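Long-range contacts in quercetin 2,3-dioxygenase (Escherichia coli, PDB 1TQ5), which cleaves the flavonoid quercetin with dioxygen in vitro, releasing carbon monoxide, binds one divalent metal cation and has no established physiological role: residues Ile2-Ala7 and Val197-Ser202; Leu18-Thr23 and Val42-Val47; Met62-Tyr67 and Gln116-Pro121; Thr66-Gly71 and Glu110-Tyr115. One frame throughout, in Å; residues are numbered along the deposited sequence.

Interaction 1: residues Ile2-Ala7 and Val197-Ser202; sequences IYLRKA and VKASTS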
loop_
_atom_site.group_PDB
_atom_site.type_symbol
_atom_site.label_atom_id
_atom_site.label_comp_id
_atom_site.label_asym_id
_atom_site.label_seq_id
_atom_site.Cartn_x
_atom_site.Cartn_y
_atom_site.Cartn_z
ATOM N N ILE A 2 -0.115 -19.121 -6.112
ATOM C CA ILE A 2 -0.993 -18.182 -5.426
ATOM C C ILE A 2 -0.885 -18.469 -3.934
ATOM O O ILE A 2 -1.108 -19.597 -3.489
ATOM C CB ILE A 2 -2.463 -18.339 -5.911
ATOM C CG1 ILE A 2 -3.350 -17.237 -5.322
ATOM C CG2 ILE A 2 -2.980 -19.724 -5.571
ATOM C CD1 ILE A 2 -3.583 -17.327 -3.835
ATOM N N TYR A 3 -0.535 -17.449 -3.160
ATOM C CA TYR A 3 -0.382 -17.638 -1.730
ATOM C C TYR A 3 -1.123 -16.617 -0.889
ATOM O O TYR A 3 -1.107 -15.419 -1.165
ATOM C CB TYR A 3 1.105 -17.667 -1.398
ATOM C CG TYR A 3 1.805 -18.793 -2.128
ATOM C CD1 TYR A 3 1.570 -20.124 -1.780
ATOM C CD2 TYR A 3 2.650 -18.536 -3.209
ATOM C CE1 TYR A 3 2.151 -21.169 -2.488
ATOM C CE2 TYR A 3 3.236 -19.577 -3.926
ATOM C CZ TYR A 3 2.982 -20.891 -3.559
ATOM O OH TYR A 3 3.562 -21.924 -4.261
ATOM N N LEU A 4 -1.788 -17.113 0.145
ATOM C CA LEU A 4 -2.566 -16.262 1.023
ATOM C C LEU A 4 -1.797 -15.822 2.261
ATOM O O LEU A 4 -1.290 -16.646 3.020
ATOM C CB LEU A 4 -3.848 -16.994 1.444
ATOM C CG LEU A 4 -4.791 -16.325 2.452
ATOM C CD1 LEU A 4 -5.502 -15.146 1.818
ATOM C CD2 LEU A 4 -5.805 -17.357 2.930
ATOM N N ARG A 5 -1.703 -14.510 2.446
ATOM C CA ARG A 5 -1.046 -13.940 3.613
ATOM C C ARG A 5 -2.187 -13.537 4.550
ATOM O O ARG A 5 -2.737 -12.445 4.426
ATOM C CB ARG A 5 -0.230 -12.712 3.203
ATOM C CG ARG A 5 0.370 -11.923 4.352
ATOM C CD ARG A 5 1.195 -12.810 5.258
ATOM N NE ARG A 5 2.144 -12.040 6.058
ATOM C CZ ARG A 5 2.782 -12.531 7.114
ATOM N NH1 ARG A 5 2.557 -13.781 7.491
ATOM N NH2 ARG A 5 3.653 -11.787 7.777
ATOM N N LYS A 6 -2.547 -14.425 5.473
ATOM C CA LYS A 6 -3.645 -14.163 6.400
ATOM C C LYS A 6 -3.433 -12.949 7.281
ATOM O O LYS A 6 -2.339 -12.725 7.795
ATOM C CB LYS A 6 -3.905 -15.379 7.294
ATOM C CG LYS A 6 -4.562 -16.557 6.586
ATOM C CD LYS A 6 -4.934 -17.642 7.589
ATOM C CE LYS A 6 -5.576 -18.847 6.914
ATOM N NZ LYS A 6 -4.626 -19.560 6.019
ATOM N N ALA A 7 -4.496 -12.176 7.467
ATOM C CA ALA A 7 -4.441 -10.979 8.292
ATOM C C ALA A 7 -3.990 -11.255 9.730
ATOM O O ALA A 7 -3.201 -10.493 10.283
ATOM C CB ALA A 7 -5.801 -10.290 8.302
ATOM N N VAL A 197 -9.169 -18.499 -4.647
ATOM C CA VAL A 197 -8.764 -18.333 -3.260
ATOM C C VAL A 197 -9.577 -17.238 -2.583
ATOM O O VAL A 197 -9.600 -16.104 -3.042
ATOM C CB VAL A 197 -7.254 -17.982 -3.170
ATOM C CG1 VAL A 197 -6.822 -17.843 -1.707
ATOM C CG2 VAL A 197 -6.438 -19.066 -3.862
ATOM N N LYS A 198 -10.254 -17.580 -1.494
ATOM C CA LYS A 198 -11.051 -16.585 -0.787
ATOM C C LYS A 198 -10.168 -15.722 0.107
ATOM O O LYS A 198 -9.239 -16.220 0.752
ATOM C CB LYS A 198 -12.148 -17.265 0.047
ATOM C CG LYS A 198 -12.998 -16.299 0.861
ATOM C CD LYS A 198 -14.310 -16.932 1.325
ATOM C CE LYS A 198 -15.313 -17.062 0.175
ATOM N NZ LYS A 198 -16.637 -17.625 0.609
ATOM N N ALA A 199 -10.451 -14.424 0.116
ATOM C CA ALA A 199 -9.706 -13.470 0.933
ATOM C C ALA A 199 -10.676 -12.460 1.531
ATOM O O ALA A 199 -11.658 -12.081 0.897
ATOM C CB ALA A 199 -8.665 -12.749 0.090
ATOM N N SER A 200 -10.403 -12.029 2.757
ATOM C CA SER A 200 -11.267 -11.052 3.406
ATOM C C SER A 200 -10.463 -9.850 3.891
ATOM O O SER A 200 -9.256 -9.764 3.665
ATOM C CB SER A 200 -12.025 -11.699 4.569
ATOM O OG SER A 200 -11.139 -12.317 5.491
ATOM N N THR A 201 -11.143 -8.922 4.549
ATOM C CA THR A 201 -10.516 -7.713 5.059
ATOM C C THR A 201 -9.097 -7.940 5.597
ATOM O O THR A 201 -8.853 -8.842 6.398
ATOM C CB THR A 201 -11.400 -7.080 6.166
ATOM O OG1 THR A 201 -12.650 -6.667 5.595
ATOM C CG2 THR A 201 -10.712 -5.862 6.781
ATOM N N SER A 202 -8.164 -7.124 5.115
ATOM C CA SER A 202 -6.760 -7.161 5.536
ATOM C C SER A 202 -5.902 -8.319 5.062
ATOM O O SER A 202 -4.707 -8.366 5.380
ATOM C CB SER A 202 -6.660 -7.050 7.059
ATOM O OG SER A 202 -7.107 -5.775 7.479
HETATM O O HOH W 1 -2.366 -9.880 5.530
#
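R5 and S202 are joined through one water, which donates to both backbone carbonyls, 2.8 Å to R5 O and 2.8 Å to S202 O. No direct hydrogen bond links I2-A7 to V197-S202; the two strands run roughly parallel, 26° apart, their axes come no closer than 8.6 Å, and the direct contacts between them are made largely by side chains. I2 and V197 meet tip to tip. I2 CG1 is anti to the backbone N (chi1 -173°), and the turn about chi2 (-69°) then brings I2 CD1 to 3.3 Å from V197 CG2, tighter than usual van der Waals contact. An alanine in place of I2 would probably leave V197 CG2 without this partner and open a gap between the starts of the two strands. L4 CD1 sits 4.3 Å from A199 CB, and at the far end A7 CB packs against S202 CB at 3.6 Å. A7 N is hydrogen-bonded to D203 OD1. The N-terminal strand 2-5 pairs with strand 204-208 at the edge of a sheet otherwise built from C-terminal cupin strands, and packs across L205, which touches I2, L4 and V197 alike, against strand 197-200 of the smaller sheet.

Interaction 2: residues Leu18-Thr23 and Val42-Val47; sequences LDSWHT and VINDDV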
loop_
_atom_site.group_PDB
_atom_site.type_symbol
_atom_site.label_atom_id
_atom_site.label_comp_id
_atom_site.label_asym_id
_atom_site.label_seq_id
_atom_site.Cartn_x
_atom_site.Cartn_y
_atom_site.Cartn_z
ATOM N N LEU A 18 0.445 3.635 18.812
ATOM C CA LEU A 18 0.481 3.014 17.496
ATOM C C LEU A 18 0.249 1.512 17.623
ATOM O O LEU A 18 0.841 0.851 18.482
ATOM C CB LEU A 18 1.841 3.246 16.833
ATOM C CG LEU A 18 2.090 2.442 15.553
ATOM C CD1 LEU A 18 1.227 2.986 14.424
ATOM C CD2 LEU A 18 3.553 2.523 15.178
ATOM N N ASP A 19 -0.622 0.988 16.770
ATOM C CA ASP A 19 -0.932 -0.438 16.715
ATOM C C ASP A 19 -0.670 -0.783 15.246
ATOM O O ASP A 19 -1.394 -0.330 14.360
ATOM C CB ASP A 19 -2.399 -0.684 17.063
ATOM C CG ASP A 19 -2.744 -2.155 17.103
ATOM O OD1 ASP A 19 -2.267 -2.848 18.026
ATOM O OD2 ASP A 19 -3.485 -2.624 16.213
ATOM N N SER A 20 0.354 -1.590 14.991
ATOM C CA SER A 20 0.733 -1.910 13.622
ATOM C C SER A 20 0.799 -3.393 13.240
ATOM O O SER A 20 1.349 -4.216 13.970
ATOM C CB SER A 20 2.090 -1.240 13.345
ATOM O OG SER A 20 2.503 -1.382 11.996
ATOM N N TRP A 21 0.222 -3.727 12.089
ATOM C CA TRP A 21 0.270 -5.093 11.580
ATOM C C TRP A 21 1.202 -5.058 10.372
ATOM O O TRP A 21 0.998 -4.276 9.445
ATOM C CB TRP A 21 -1.123 -5.582 11.180
ATOM C CG TRP A 21 -2.028 -5.712 12.360
ATOM C CD1 TRP A 21 -2.697 -4.704 13.001
ATOM C CD2 TRP A 21 -2.293 -6.906 13.105
ATOM N NE1 TRP A 21 -3.360 -5.199 14.100
ATOM C CE2 TRP A 21 -3.131 -6.547 14.187
ATOM C CE3 TRP A 21 -1.904 -8.245 12.966
ATOM C CZ2 TRP A 21 -3.586 -7.482 15.124
ATOM C CZ3 TRP A 21 -2.357 -9.175 13.900
ATOM C CH2 TRP A 21 -3.190 -8.787 14.964
ATOM N N HIS A 22 2.234 -5.895 10.398
ATOM C CA HIS A 22 3.219 -5.941 9.317
ATOM C C HIS A 22 2.998 -7.092 8.362
ATOM O O HIS A 22 2.986 -8.256 8.774
ATOM C CB HIS A 22 4.625 -6.082 9.900
ATOM C CG HIS A 22 4.968 -5.035 10.909
ATOM N ND1 HIS A 22 5.066 -3.700 10.587
ATOM C CD2 HIS A 22 5.217 -5.126 12.236
ATOM C CE1 HIS A 22 5.359 -3.010 11.675
ATOM N NE2 HIS A 22 5.457 -3.851 12.688
ATOM N N THR A 23 2.850 -6.779 7.081
ATOM C CA THR A 23 2.660 -7.829 6.095
ATOM C C THR A 23 3.980 -8.547 5.811
ATOM O O THR A 23 3.990 -9.756 5.575
ATOM C CB THR A 23 2.101 -7.267 4.781
ATOM O OG1 THR A 23 0.759 -6.810 4.995
ATOM C CG2 THR A 23 2.110 -8.333 3.698
ATOM N N VAL A 42 7.292 -3.119 1.975
ATOM C CA VAL A 42 6.562 -2.926 3.224
ATOM C C VAL A 42 5.073 -2.600 3.054
ATOM O O VAL A 42 4.685 -1.848 2.157
ATOM C CB VAL A 42 7.196 -1.768 4.038
ATOM C CG1 VAL A 42 6.485 -1.599 5.367
ATOM C CG2 VAL A 42 8.685 -2.023 4.257
ATOM N N ILE A 43 4.250 -3.201 3.910
ATOM C CA ILE A 43 2.815 -2.932 3.961
ATOM C C ILE A 43 2.473 -2.973 5.435
ATOM O O ILE A 43 2.337 -4.049 6.035
ATOM C CB ILE A 43 1.927 -3.980 3.242
ATOM C CG1 ILE A 43 1.970 -3.785 1.730
ATOM C CG2 ILE A 43 0.466 -3.800 3.681
ATOM C CD1 ILE A 43 3.292 -4.070 1.123
ATOM N N ASN A 44 2.371 -1.795 6.030
ATOM C CA ASN A 44 2.036 -1.703 7.427
ATOM C C ASN A 44 0.633 -1.136 7.566
ATOM O O ASN A 44 0.293 -0.112 6.973
ATOM C CB ASN A 44 3.043 -0.824 8.173
ATOM C CG ASN A 44 4.400 -1.489 8.320
ATOM O OD1 ASN A 44 4.512 -2.714 8.231
ATOM N ND2 ASN A 44 5.435 -0.688 8.559
ATOM N N ASP A 45 -0.177 -1.849 8.334
ATOM C CA ASP A 45 -1.559 -1.482 8.608
ATOM C C ASP A 45 -1.479 -0.787 9.964
ATOM O O ASP A 45 -1.455 -1.457 10.996
ATOM C CB ASP A 45 -2.388 -2.764 8.707
ATOM C CG ASP A 45 -3.874 -2.504 8.825
ATOM O OD1 ASP A 45 -4.262 -1.509 9.478
ATOM O OD2 ASP A 45 -4.654 -3.319 8.279
ATOM N N ASP A 46 -1.429 0.543 9.962
ATOM C CA ASP A 46 -1.292 1.306 11.208
ATOM C C ASP A 46 -2.521 2.041 11.720
ATOM O O ASP A 46 -3.275 2.646 10.960
ATOM C CB ASP A 46 -0.168 2.348 11.094
ATOM C CG ASP A 46 1.152 1.754 10.640
ATOM O OD1 ASP A 46 1.423 0.584 10.967
ATOM O OD2 ASP A 46 1.925 2.474 9.968
ATOM N N VAL A 47 -2.690 2.005 13.033
ATOM C CA VAL A 47 -3.784 2.699 13.697
ATOM C C VAL A 47 -3.113 3.575 14.744
ATOM O O VAL A 47 -2.443 3.072 15.658
ATOM C CB VAL A 47 -4.750 1.715 14.365
ATOM C CG1 VAL A 47 -5.696 2.460 15.280
ATOM C CG2 VAL A 47 -5.529 0.967 13.298
HETATM O O HOH W 2 -0.482 -5.246 6.794
#
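W21 and D45 lie opposite each other on one face of an antiparallel pair, strands 18-22 and 40-48 of the large N-terminal cupin sheet, together with D19 and V47, while S20, H22, N44 and D46 share the other face. The W21 and D45 CB atoms are 4.0 Å apart, but the two groups then part. D45 CG is anti to the backbone N (chi1 -173°), and its carboxylate is taken up by H113 and by a salt bridge to R10. The indole stacks on H12, with NE1 making a weak bond back to D19 OD2. W21 and D45 exchange a pair of backbone hydrogen bonds, the straighter being D45 N to W21 O at 2.9 Å. On the other face the N44 side chain comes to the edge of the H22 ring, the two planes 71° apart, and F26 lies against both residues. S20 OG donates to D46 OD1; the modelled 2.5 Å is very short, so the exact length is doubtful. L18 CD1 rests on D46 CB at 3.7 Å. T23 N bonds to I43 O at 3.0 Å, and a water links T23 OG1 (2.7 Å) with the same oxygen. Two buried carboxylates thus stand on opposite faces of one strand: D45, whose pairing with R10 would probably favour the ionised form, and D46, whose modelled partner here is the neutral S20 hydroxyl.

Interaction 3: residues Met62-Tyr67 and Gln116-Pro121; sequences MEILTY and QIWIMP
M62-Y67 and Q116-P121 run antiparallel, with hydrogen-bonded pairs at E63/I119 and L65/I117; the shorter bonds, L65 N to I117 O and I117 N to L65 O, are both 2.7 Å. On the face of I64 and W118 the two side chains lie side by side and point the same way. I64 CG1 is anti to the carbonyl carbon (chi1 -50°), and chi2 (-61°) carries CD1 over the indole, 3.3 Å from the centroid of the W118 five-membered ring and only 6° off its normal, a close CH-pi contact. M62, present as selenomethionine, crosses the tryptophan at about a right angle: M62 CE is 3.8 Å from W118 CE3, and M62 SE makes an oblique Met-aromatic contact with the six-membered ring. The paired strands belong to the N-terminal cupin domain of this bicupin, and their W118 face turns toward its metal site, where W118 meets the metal ligand H59 with ring planes roughly perpendicular. An alanine in place of W118 would probably leave I64 CD1 without the face it packs on, and H59 without the ring beside it. On the opposite face L65 CB and I117 CB are 4.1 Å apart, and L145 of the C-terminal half packs on L65 and I119. E63 CB lies 3.3 Å from I119 O, its carboxylate reaching S94 and R129. P121 CD closes on M62 CA at 3.5 Å.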
loop_
_atom_site.group_PDB
_atom_site.type_symbol
_atom_site.label_atom_id
_atom_site.label_comp_id
_atom_site.label_asym_id
_atom_site.label_seq_id
_atom_site.Cartn_x
_atom_site.Cartn_y
_atom_site.Cartn_z
HETATM N N MSE A 62 13.879 5.204 -1.446
HETATM C CA MSE A 62 12.662 4.438 -1.191
HETATM C C MSE A 62 11.427 5.280 -1.495
HETATM O O MSE A 62 11.387 6.472 -1.185
HETATM C CB MSE A 62 12.626 3.976 0.276
HETATM C CG MSE A 62 11.571 2.919 0.608
HETATM SE SE MSE A 62 11.899 1.247 -0.032
HETATM C CE MSE A 62 13.077 0.653 1.162
ATOM N N GLU A 63 10.435 4.659 -2.126
ATOM C CA GLU A 63 9.184 5.336 -2.454
ATOM C C GLU A 63 8.219 4.993 -1.328
ATOM O O GLU A 63 7.885 3.823 -1.131
ATOM C CB GLU A 63 8.622 4.828 -3.788
ATOM C CG GLU A 63 9.554 5.020 -4.985
ATOM C CD GLU A 63 9.727 6.482 -5.378
ATOM O OE1 GLU A 63 8.832 7.034 -6.052
ATOM O OE2 GLU A 63 10.757 7.081 -5.003
ATOM N N ILE A 64 7.786 6.004 -0.584
ATOM C CA ILE A 64 6.870 5.791 0.531
ATOM C C ILE A 64 5.466 6.275 0.201
ATOM O O ILE A 64 5.232 7.472 0.033
ATOM C CB ILE A 64 7.344 6.526 1.798
ATOM C CG1 ILE A 64 8.813 6.205 2.075
ATOM C CG2 ILE A 64 6.484 6.108 2.984
ATOM C CD1 ILE A 64 9.093 4.741 2.311
ATOM N N LEU A 65 4.532 5.334 0.121
ATOM C CA LEU A 65 3.150 5.656 -0.195
ATOM C C LEU A 65 2.237 5.483 1.013
ATOM O O LEU A 65 2.337 4.494 1.735
ATOM C CB LEU A 65 2.656 4.755 -1.322
ATOM C CG LEU A 65 1.150 4.787 -1.584
ATOM C CD1 LEU A 65 0.779 6.067 -2.315
ATOM C CD2 LEU A 65 0.762 3.572 -2.402
ATOM N N THR A 66 1.345 6.445 1.225
ATOM C CA THR A 66 0.396 6.376 2.333
ATOM C C THR A 66 -1.046 6.384 1.813
ATOM O O THR A 66 -1.387 7.171 0.933
ATOM C CB THR A 66 0.536 7.584 3.284
ATOM O OG1 THR A 66 1.901 7.718 3.710
ATOM C CG2 THR A 66 -0.361 7.402 4.500
ATOM N N TYR A 67 -1.876 5.497 2.348
ATOM C CA TYR A 67 -3.287 5.436 1.987
ATOM C C TYR A 67 -4.086 5.530 3.286
ATOM O O TYR A 67 -4.021 4.636 4.127
ATOM C CB TYR A 67 -3.614 4.131 1.252
ATOM C CG TYR A 67 -5.071 4.006 0.853
ATOM C CD1 TYR A 67 -5.809 5.129 0.466
ATOM C CD2 TYR A 67 -5.708 2.766 0.839
ATOM C CE1 TYR A 67 -7.143 5.022 0.076
ATOM C CE2 TYR A 67 -7.044 2.646 0.449
ATOM C CZ TYR A 67 -7.754 3.782 0.069
ATOM O OH TYR A 67 -9.068 3.677 -0.322
ATOM N N GLN A 116 0.800 2.058 5.278
ATOM C CA GLN A 116 2.085 2.679 4.963
ATOM C C GLN A 116 2.799 1.688 4.053
ATOM O O GLN A 116 3.232 0.630 4.499
ATOM C CB GLN A 116 2.905 2.919 6.231
ATOM C CG GLN A 116 2.570 4.216 6.942
ATOM C CD GLN A 116 2.970 5.442 6.140
ATOM O OE1 GLN A 116 4.156 5.701 5.922
ATOM N NE2 GLN A 116 1.982 6.199 5.695
ATOM N N ILE A 117 2.910 2.045 2.779
ATOM C CA ILE A 117 3.524 1.189 1.766
ATOM C C ILE A 117 4.909 1.665 1.315
ATOM O O ILE A 117 5.091 2.840 1.014
ATOM C CB ILE A 117 2.617 1.124 0.519
ATOM C CG1 ILE A 117 1.175 0.799 0.936
ATOM C CG2 ILE A 117 3.155 0.106 -0.470
ATOM C CD1 ILE A 117 1.025 -0.501 1.683
ATOM N N TRP A 118 5.875 0.749 1.254
ATOM C CA TRP A 118 7.228 1.087 0.807
ATOM C C TRP A 118 7.549 0.342 -0.479
ATOM O O TRP A 118 7.411 -0.882 -0.554
ATOM C CB TRP A 118 8.280 0.710 1.853
ATOM C CG TRP A 118 8.281 1.545 3.104
ATOM C CD1 TRP A 118 7.230 2.245 3.634
ATOM C CD2 TRP A 118 9.359 1.679 4.036
ATOM N NE1 TRP A 118 7.588 2.796 4.840
ATOM C CE2 TRP A 118 8.890 2.464 5.111
ATOM C CE3 TRP A 118 10.676 1.203 4.069
ATOM C CZ2 TRP A 118 9.692 2.787 6.212
ATOM C CZ3 TRP A 118 11.474 1.522 5.164
ATOM C CH2 TRP A 118 10.977 2.307 6.220
ATOM N N ILE A 119 7.982 1.085 -1.489
ATOM C CA ILE A 119 8.327 0.497 -2.772
ATOM C C ILE A 119 9.766 0.843 -3.138
ATOM O O ILE A 119 10.142 2.012 -3.178
ATOM C CB ILE A 119 7.373 1.000 -3.867
ATOM C CG1 ILE A 119 5.963 0.480 -3.578
ATOM C CG2 ILE A 119 7.848 0.535 -5.252
ATOM C CD1 ILE A 119 4.899 1.082 -4.458
HETATM N N MSE A 120 10.576 -0.179 -3.386
HETATM C CA MSE A 120 11.967 0.053 -3.752
HETATM C C MSE A 120 12.046 0.732 -5.111
HETATM O O MSE A 120 11.474 0.256 -6.083
HETATM C CB MSE A 120 12.744 -1.262 -3.815
HETATM C CG MSE A 120 14.143 -1.085 -4.378
HETATM SE SE MSE A 120 15.074 -2.610 -4.525
HETATM C CE MSE A 120 16.155 -2.473 -3.086
ATOM N N PRO A 121 12.759 1.862 -5.195
ATOM C CA PRO A 121 12.865 2.544 -6.486
ATOM C C PRO A 121 13.865 1.800 -7.367
ATOM O O PRO A 121 14.909 1.359 -6.887
ATOM C CB PRO A 121 13.348 3.934 -6.091
ATOM C CG PRO A 121 14.242 3.645 -4.917
ATOM C CD PRO A 121 13.441 2.624 -4.132
#

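Interaction 4: residues Thr66-Gly71 and Glu110-Tyr115; sequences TYVLEG and ERLHLY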
loop_
_atom_site.group_PDB
_atom_site.type_symbol
_atom_site.label_atom_id
_atom_site.label_comp_id
_atom_site.label_asym_id
_atom_site.label_seq_id
_atom_site.Cartn_x
_atom_site.Cartn_y
_atom_site.Cartn_z
ATOM N N THR A 66 1.345 6.445 1.225
ATOM C CA THR A 66 0.396 6.376 2.333
ATOM C C THR A 66 -1.046 6.384 1.813
ATOM O O THR A 66 -1.387 7.171 0.933
ATOM C CB THR A 66 0.536 7.584 3.284
ATOM O OG1 THR A 66 1.901 7.718 3.710
ATOM C CG2 THR A 66 -0.361 7.402 4.500
ATOM N N TYR A 67 -1.876 5.497 2.348
ATOM C CA TYR A 67 -3.287 5.436 1.987
ATOM C C TYR A 67 -4.086 5.530 3.286
ATOM O O TYR A 67 -4.021 4.636 4.127
ATOM C CB TYR A 67 -3.614 4.131 1.252
ATOM C CG TYR A 67 -5.071 4.006 0.853
ATOM C CD1 TYR A 67 -5.809 5.129 0.466
ATOM C CD2 TYR A 67 -5.708 2.766 0.839
ATOM C CE1 TYR A 67 -7.143 5.022 0.076
ATOM C CE2 TYR A 67 -7.044 2.646 0.449
ATOM C CZ TYR A 67 -7.754 3.782 0.069
ATOM O OH TYR A 67 -9.068 3.677 -0.322
ATOM N N VAL A 68 -4.811 6.635 3.452
ATOM C CA VAL A 68 -5.607 6.863 4.652
ATOM C C VAL A 68 -6.987 6.228 4.528
ATOM O O VAL A 68 -7.741 6.525 3.600
ATOM C CB VAL A 68 -5.775 8.371 4.932
ATOM C CG1 VAL A 68 -6.510 8.577 6.248
ATOM C CG2 VAL A 68 -4.403 9.050 4.969
ATOM N N LEU A 69 -7.302 5.356 5.479
ATOM C CA LEU A 69 -8.572 4.642 5.501
ATOM C C LEU A 69 -9.611 5.311 6.395
ATOM O O LEU A 69 -10.802 5.314 6.084
ATOM C CB LEU A 69 -8.338 3.212 5.987
ATOM C CG LEU A 69 -7.317 2.399 5.188
ATOM C CD1 LEU A 69 -7.071 1.061 5.866
ATOM C CD2 LEU A 69 -7.830 2.196 3.777
ATOM N N GLU A 70 -9.155 5.877 7.507
ATOM C CA GLU A 70 -10.051 6.532 8.450
ATOM C C GLU A 70 -9.322 7.662 9.171
ATOM O O GLU A 70 -8.163 7.513 9.564
ATOM C CB GLU A 70 -10.558 5.505 9.465
ATOM C CG GLU A 70 -11.526 6.055 10.505
ATOM C CD GLU A 70 -11.797 5.057 11.621
ATOM O OE1 GLU A 70 -12.167 3.904 11.309
ATOM O OE2 GLU A 70 -11.641 5.421 12.809
ATOM N N GLY A 71 -10.005 8.792 9.337
ATOM C CA GLY A 71 -9.401 9.923 10.011
ATOM C C GLY A 71 -8.594 10.829 9.093
ATOM O O GLY A 71 -8.867 10.941 7.894
ATOM N N GLU A 110 -10.104 11.919 17.490
ATOM C CA GLU A 110 -10.404 10.816 16.575
ATOM C C GLU A 110 -9.142 10.068 16.138
ATOM O O GLU A 110 -8.107 10.683 15.889
ATOM C CB GLU A 110 -11.137 11.367 15.352
ATOM C CG GLU A 110 -11.829 10.324 14.495
ATOM C CD GLU A 110 -12.521 10.939 13.293
ATOM O OE1 GLU A 110 -13.340 11.863 13.493
ATOM O OE2 GLU A 110 -12.248 10.497 12.155
ATOM N N ARG A 111 -9.233 8.742 16.039
ATOM C CA ARG A 111 -8.083 7.932 15.645
ATOM C C ARG A 111 -7.773 8.002 14.154
ATOM O O ARG A 111 -8.588 8.467 13.345
ATOM C CB ARG A 111 -8.296 6.465 16.032
ATOM C CG ARG A 111 -9.337 5.747 15.201
ATOM C CD ARG A 111 -9.362 4.248 15.507
ATOM N NE ARG A 111 -10.319 3.564 14.646
ATOM C CZ ARG A 111 -10.417 2.246 14.519
ATOM N NH1 ARG A 111 -11.333 1.733 13.708
ATOM N NH2 ARG A 111 -9.605 1.443 15.192
ATOM N N LEU A 112 -6.580 7.540 13.801
ATOM C CA LEU A 112 -6.138 7.522 12.417
ATOM C C LEU A 112 -5.825 6.088 12.003
ATOM O O LEU A 112 -5.145 5.361 12.718
ATOM C CB LEU A 112 -4.894 8.401 12.250
ATOM C CG LEU A 112 -4.056 8.263 10.971
ATOM C CD1 LEU A 112 -4.853 8.681 9.749
ATOM C CD2 LEU A 112 -2.805 9.128 11.112
ATOM N N HIS A 113 -6.343 5.682 10.852
ATOM C CA HIS A 113 -6.097 4.341 10.339
ATOM C C HIS A 113 -5.539 4.468 8.929
ATOM O O HIS A 113 -6.191 5.028 8.041
ATOM C CB HIS A 113 -7.395 3.537 10.320
ATOM C CG HIS A 113 -7.212 2.107 9.932
ATOM N ND1 HIS A 113 -8.271 1.246 9.754
ATOM C CD2 HIS A 113 -6.092 1.383 9.691
ATOM C CE1 HIS A 113 -7.813 0.053 9.419
ATOM N NE2 HIS A 113 -6.494 0.110 9.375
ATOM N N LEU A 114 -4.330 3.959 8.716
ATOM C CA LEU A 114 -3.719 4.051 7.400
ATOM C C LEU A 114 -2.816 2.886 7.022
ATOM O O LEU A 114 -2.412 2.084 7.866
ATOM C CB LEU A 114 -2.914 5.348 7.292
ATOM C CG LEU A 114 -1.749 5.543 8.274
ATOM C CD1 LEU A 114 -0.647 4.547 7.985
ATOM C CD2 LEU A 114 -1.209 6.952 8.150
ATOM N N TYR A 115 -2.526 2.802 5.728
ATOM C CA TYR A 115 -1.613 1.804 5.198
ATOM C C TYR A 115 -0.345 2.572 4.851
ATOM O O TYR A 115 -0.411 3.627 4.228
ATOM C CB TYR A 115 -2.149 1.163 3.915
ATOM C CG TYR A 115 -2.953 -0.102 4.114
ATOM C CD1 TYR A 115 -4.336 -0.106 3.946
ATOM C CD2 TYR A 115 -2.325 -1.304 4.445
ATOM C CE1 TYR A 115 -5.078 -1.280 4.099
ATOM C CE2 TYR A 115 -3.057 -2.483 4.603
ATOM C CZ TYR A 115 -4.436 -2.462 4.426
ATOM O OH TYR A 115 -5.168 -3.623 4.567
HETATM O O HOH W 3 -11.020 1.207 9.400
#
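L69 CG is anti to the carbonyl carbon (chi1 -56°) and chi2 (174°) extends the chain to CD1, which lies over one face of the imidazole, 3.8 Å from the H113 ring centroid. The backbone beneath is a classic beta bulge, in which the two residues L69 and E70 stand across from the single residue H113, and H113 O accepts from L69 N at 2.8 Å and from E70 N at 3.1 Å, the latter on a lone pair. L69 CD1 also touches Y115 CD1 at 3.5 Å. On the other face the V68 and L112 side chains cross at about a right angle, CG1 touching CD1, and T66 CG2 packs on L114 CD2. Past the bulge G71 has a positive phi, and a CB there would run into R111 O. E70, extended beyond CG, reaches R111 in a salt bridge whose main bond is R111 NE to E70 OE2 at 2.9 Å. The oxygen lies at the edge of the guanidinium, but NE approaches it from above the carboxylate plane, the two groups turned 50° apart. D45 holds H113 NE2, and a water 2.8 Å from H113 ND1 also makes a weak bond to E70 OE1.

In the fold
Interactions 2, 3 and 4 lie in one antiparallel sheet of the N-terminal cupin domain: 3 and 4 are successive lengths of strands 63-70 and 112-119, and strand 40-48 of interaction 2 flanks strand 112-119. N44 O to Q116 N (2.8 Å) ties interaction 2 to 3, and D45 OD1 to H113 NE2 (2.8 Å) ties it to 4. Interaction 1 touches interaction 2 through a hydrogen bond from R5 NE to T23 O (3.0 Å), and interaction 4 by S202 packing on Y115. The nearest W118 side-chain atom lies about 5 Å from the cadmium ion at the H59/H101 site, those of N44 and T66 about 8 Å; the K198 side chain is about 3 Å from a separate cadmium ion.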